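Octaprenyl Pyrophosphate Synthase (Helicobacter pylori, PDB 3TC1) extends an allylic prenyl pyrophosphate by head-to-tail addition of isopentenyl pyrophosphate units, with magnesium, to make the C40 chain of octaprenyl pyrophosphate. Local coordinates at the interface of chains A and B. Coordinates in Å, arbitrary orientation; residue numbers count along the deposited sequence, not the author numbering. Chains: chain A/B, Octaprenyl Pyrophosphate Synthase.

Contact 1: the interface of chains A and B. Residues chain A 99-100, 103; chain B 80, 138-139, 142-143.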
# COMPACT_ATOMS: atom_id res chain seq x y z
N PHE A 99 -4.24 -8.85 -9.50
CA PHE A 99 -4.65 -7.66 -8.78
C PHE A 99 -4.77 -8.33 -7.41
O PHE A 99 -5.05 -7.69 -6.40
CB PHE A 99 -5.98 -7.10 -9.28
CG PHE A 99 -5.91 -6.44 -10.65
CD1 PHE A 99 -4.95 -5.46 -10.93
CD2 PHE A 99 -6.81 -6.79 -11.65
CE1 PHE A 99 -4.91 -4.83 -12.19
CE2 PHE A 99 -6.79 -6.18 -12.91
CZ PHE A 99 -5.83 -5.19 -13.18
N ASN A 100 -4.55 -9.64 -7.43
CA ASN A 100 -4.56 -10.47 -6.22
C ASN A 100 -3.26 -10.10 -5.53
O ASN A 100 -3.15 -10.15 -4.30
CB ASN A 100 -4.52 -11.97 -6.55
CG ASN A 100 -5.86 -12.52 -7.02
OD1 ASN A 100 -6.92 -12.11 -6.53
ND2 ASN A 100 -5.82 -13.48 -7.95
N MET A 103 -3.67 -6.63 -3.96
CA MET A 103 -4.50 -6.81 -2.77
C MET A 103 -3.76 -7.48 -1.62
O MET A 103 -3.80 -6.99 -0.49
CB MET A 103 -5.76 -7.63 -3.11
CG MET A 103 -6.65 -7.00 -4.17
SD MET A 103 -8.27 -7.81 -4.31
CE MET A 103 -7.80 -9.43 -5.01
N ILE B 80 -7.25 -2.20 -9.50
CA ILE B 80 -7.95 -3.47 -9.40
C ILE B 80 -9.25 -3.50 -10.21
O ILE B 80 -9.65 -4.56 -10.70
CB ILE B 80 -8.24 -3.79 -7.92
CG1 ILE B 80 -8.91 -5.16 -7.79
CG2 ILE B 80 -9.12 -2.71 -7.33
CD1 ILE B 80 -9.15 -5.57 -6.36
N GLU B 138 -11.52 -4.94 0.41
CA GLU B 138 -11.27 -4.86 -1.02
C GLU B 138 -11.16 -6.27 -1.59
O GLU B 138 -11.72 -6.57 -2.65
CB GLU B 138 -9.98 -4.07 -1.29
CG GLU B 138 -9.59 -4.03 -2.76
CD GLU B 138 -10.62 -3.34 -3.63
OE1 GLU B 138 -10.44 -3.35 -4.87
OE2 GLU B 138 -11.60 -2.77 -3.09
N ILE B 139 -10.44 -7.14 -0.89
CA ILE B 139 -10.28 -8.52 -1.34
C ILE B 139 -11.62 -9.24 -1.31
O ILE B 139 -11.96 -9.98 -2.22
CB ILE B 139 -9.28 -9.28 -0.45
CG1 ILE B 139 -7.88 -8.73 -0.68
CG2 ILE B 139 -9.32 -10.77 -0.77
CD1 ILE B 139 -6.82 -9.38 0.18
N VAL B 142 -13.83 -8.16 -4.42
CA VAL B 142 -13.63 -8.76 -5.74
C VAL B 142 -13.82 -10.28 -5.72
O VAL B 142 -14.21 -10.84 -6.74
CB VAL B 142 -12.25 -8.32 -6.39
CG1 VAL B 142 -11.47 -7.46 -5.40
CG2 VAL B 142 -11.44 -9.54 -6.83
N PHE B 143 -13.58 -10.95 -4.59
CA PHE B 143 -13.81 -12.40 -4.57
C PHE B 143 -15.32 -12.65 -4.60
O PHE B 143 -15.80 -13.52 -5.34
CB PHE B 143 -13.20 -13.06 -3.32
CG PHE B 143 -11.76 -13.48 -3.49
CD1 PHE B 143 -10.76 -12.53 -3.70
CD2 PHE B 143 -11.40 -14.82 -3.43
CE1 PHE B 143 -9.43 -12.91 -3.86
CE2 PHE B 143 -10.07 -15.21 -3.58
CZ PHE B 143 -9.09 -14.26 -3.80
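B:Ile80, within the DDXXD aspartate-rich motif of the trans-prenyltransferases, meets A:Phe99 and A:Met103 of the partner subunit. With CG1 anti to the backbone N (chi1 -177°) and chi2 also extended, its side chain carries CD1 toward the A:Met103 thioether. The two side chains cross at about a right angle, but the modelled approach of sulfur to methyl is too short to be taken literally. The backbone end of B:Ile80 lies against the A:Phe99 ring, its CA 3.8 Å from CG of the ring, over one face and toward its rim. This phenylalanine is poorly ordered, and the contact should be read with caution.

A:Met103 buries more surface than its neighbours here and works along its whole length. Its CB presses on CG1 of B:Ile139 at 3.4 Å, a tight carbon contact. Farther out, SD reaches CG1 of B:Val142 at 3.4 Å, the two side chains meeting tip to tip, though the valine is modelled nearly eclipsed and its methyl positions are less certain. A bend at the last torsion (chi3 -69°) turns the CE methyl toward CE1 of B:Phe143, 4.0 Å away. The same ring carbon is 3.8 Å from OD1 of A:Asn100, with amide and ring planes 49° apart.

The patch joins the start of helix 100-116 of chain A to helix 121-144 and the end of helix 53-80 of chain B, bringing one subunit close to the other's metal-binding motif.

Contact 2: the interface of chains A and B. Residues chain A 132, 135-136, 139; chain B 103-104, 106-107, 110.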
# COMPACT_ATOMS: atom_id res chain seq x y z
N LEU A 132 8.44 4.21 2.58
CA LEU A 132 8.24 5.38 1.76
C LEU A 132 9.38 5.49 0.76
O LEU A 132 9.17 5.73 -0.43
CB LEU A 132 8.22 6.65 2.62
CG LEU A 132 8.19 7.97 1.85
CD1 LEU A 132 6.99 8.01 0.92
CD2 LEU A 132 8.15 9.14 2.83
N SER A 135 9.33 2.81 -1.97
CA SER A 135 8.26 3.04 -2.93
C SER A 135 8.71 4.16 -3.87
O SER A 135 8.42 4.14 -5.07
CB SER A 135 6.96 3.42 -2.20
OG SER A 135 6.49 2.30 -1.47
N ARG A 136 9.45 5.13 -3.32
CA ARG A 136 9.99 6.21 -4.13
C ARG A 136 10.99 5.60 -5.09
O ARG A 136 11.10 5.97 -6.25
CB ARG A 136 10.69 7.24 -3.25
CG ARG A 136 11.33 8.38 -4.04
CD ARG A 136 11.95 9.41 -3.12
NE ARG A 136 13.16 8.91 -2.47
CZ ARG A 136 13.70 9.46 -1.38
NH1 ARG A 136 13.14 10.52 -0.83
NH2 ARG A 136 14.81 8.96 -0.86
N ILE A 139 9.35 3.88 -8.12
CA ILE A 139 8.91 4.88 -9.06
C ILE A 139 10.05 5.50 -9.85
O ILE A 139 9.95 5.69 -11.06
CB ILE A 139 8.07 5.96 -8.33
CG1 ILE A 139 6.77 5.31 -7.83
CG2 ILE A 139 7.77 7.15 -9.29
CD1 ILE A 139 5.94 6.23 -6.91
N MET B 103 2.32 1.97 -6.81
CA MET B 103 3.41 2.53 -6.02
C MET B 103 3.01 3.87 -5.42
O MET B 103 3.34 4.15 -4.26
CB MET B 103 4.68 2.71 -6.85
CG MET B 103 5.42 1.42 -7.18
SD MET B 103 5.84 0.44 -5.72
CE MET B 103 5.17 -1.12 -6.19
N LEU B 104 2.32 4.70 -6.20
CA LEU B 104 1.89 6.00 -5.71
C LEU B 104 0.96 5.82 -4.51
O LEU B 104 0.98 6.62 -3.58
CB LEU B 104 1.16 6.79 -6.80
CG LEU B 104 0.67 8.17 -6.35
CD1 LEU B 104 1.86 9.06 -6.00
CD2 LEU B 104 -0.17 8.82 -7.43
N ASP B 106 1.15 3.31 -2.46
CA ASP B 106 2.02 2.85 -1.38
C ASP B 106 2.72 4.04 -0.75
O ASP B 106 2.95 4.08 0.46
CB ASP B 106 3.06 1.85 -1.90
CG ASP B 106 2.45 0.51 -2.24
OD1 ASP B 106 1.30 0.25 -1.81
OD2 ASP B 106 3.13 -0.29 -2.91
N VAL B 107 3.06 5.01 -1.59
CA VAL B 107 3.71 6.24 -1.16
C VAL B 107 2.74 7.02 -0.26
O VAL B 107 3.13 7.52 0.80
CB VAL B 107 4.07 7.12 -2.38
CG1 VAL B 107 4.32 8.56 -1.93
CG2 VAL B 107 5.31 6.56 -3.07
N SER B 110 2.43 4.99 3.09
CA SER B 110 3.61 5.06 3.94
C SER B 110 3.88 6.46 4.50
O SER B 110 4.22 6.60 5.68
CB SER B 110 4.84 4.51 3.20
OG SER B 110 5.01 5.12 1.93
O HOH W 1 5.85 -0.54 -2.25
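A helix-to-helix dimer interface is formed where A:Leu132, A:Ser135 and A:Ile139 pack against B:Ser110, B:Val107 and B:Met103. Helix 121-144 of one subunit runs antiparallel to helix 92-116 of the other, as the order of the partners shows. Related prenyl synthases act as dimers, and this patch and its twin, within a two-fold symmetric interface, probably help hold the subunits together in the same way.

B:Val107 is the wedge of the patch, its two methyls serving different neighbours. CG2 lies 3.7 Å from CB of A:Ser135 and also touches the CD1 end of A:Ile139, whose side chain crosses that of the valine at about a right angle. The other methyl, CG1, placed anti to the backbone N (chi1 162°), points to CD1 of A:Leu132 at 3.9 Å. Toward one end, A:Ile139 and B:Met103 lie alongside each other, pointing in opposite senses. The closest approach there, CG1 of the isoleucine to CB of the methionine at 3.5 Å, is tight, and the contact uses the root of the methionine while its thioether bends away at chi2 and chi3.

The small side chain of B:Ser110 lets the helices come close at the other end, where its CB comes within 3.8 Å of CA of A:Leu132. The serine hydroxyl folds back between its own N and carbonyl carbon (chi1 52°) and donates to the B:Asp106 carbonyl O one turn earlier, OG to O 2.7 Å. The donor is tilted 25° from the carbonyl plane. This bond ties the hydroxyl to its own helix at the subunit boundary.

Polar atoms at the flank are joined through solvent: water 1 lies 3.0 Å from the hydroxyl OG of A:Ser135 and 2.8 Å from the carboxylate OD2 of B:Asp106.

The C-alpha centres of contact 1 and contact 2 lie about 19 Å apart, on opposite sides of the dimer's two-fold axis. Both rest on the same pair of elements with the chains exchanged: the helix bearing Met103 and helix 121-144 bearing Ile139. The Met103 side chains nevertheless differ, extended into the partner in contact 1 (chi2 -169°) and bent back in contact 2 (chi2 -54°). That helix begins at 100 in chain A but at 92 in chain B. The copies thus differ locally, partly where A:Phe99 is poorly ordered, while the shared helices place each subunit beside the other's aspartate-rich motif.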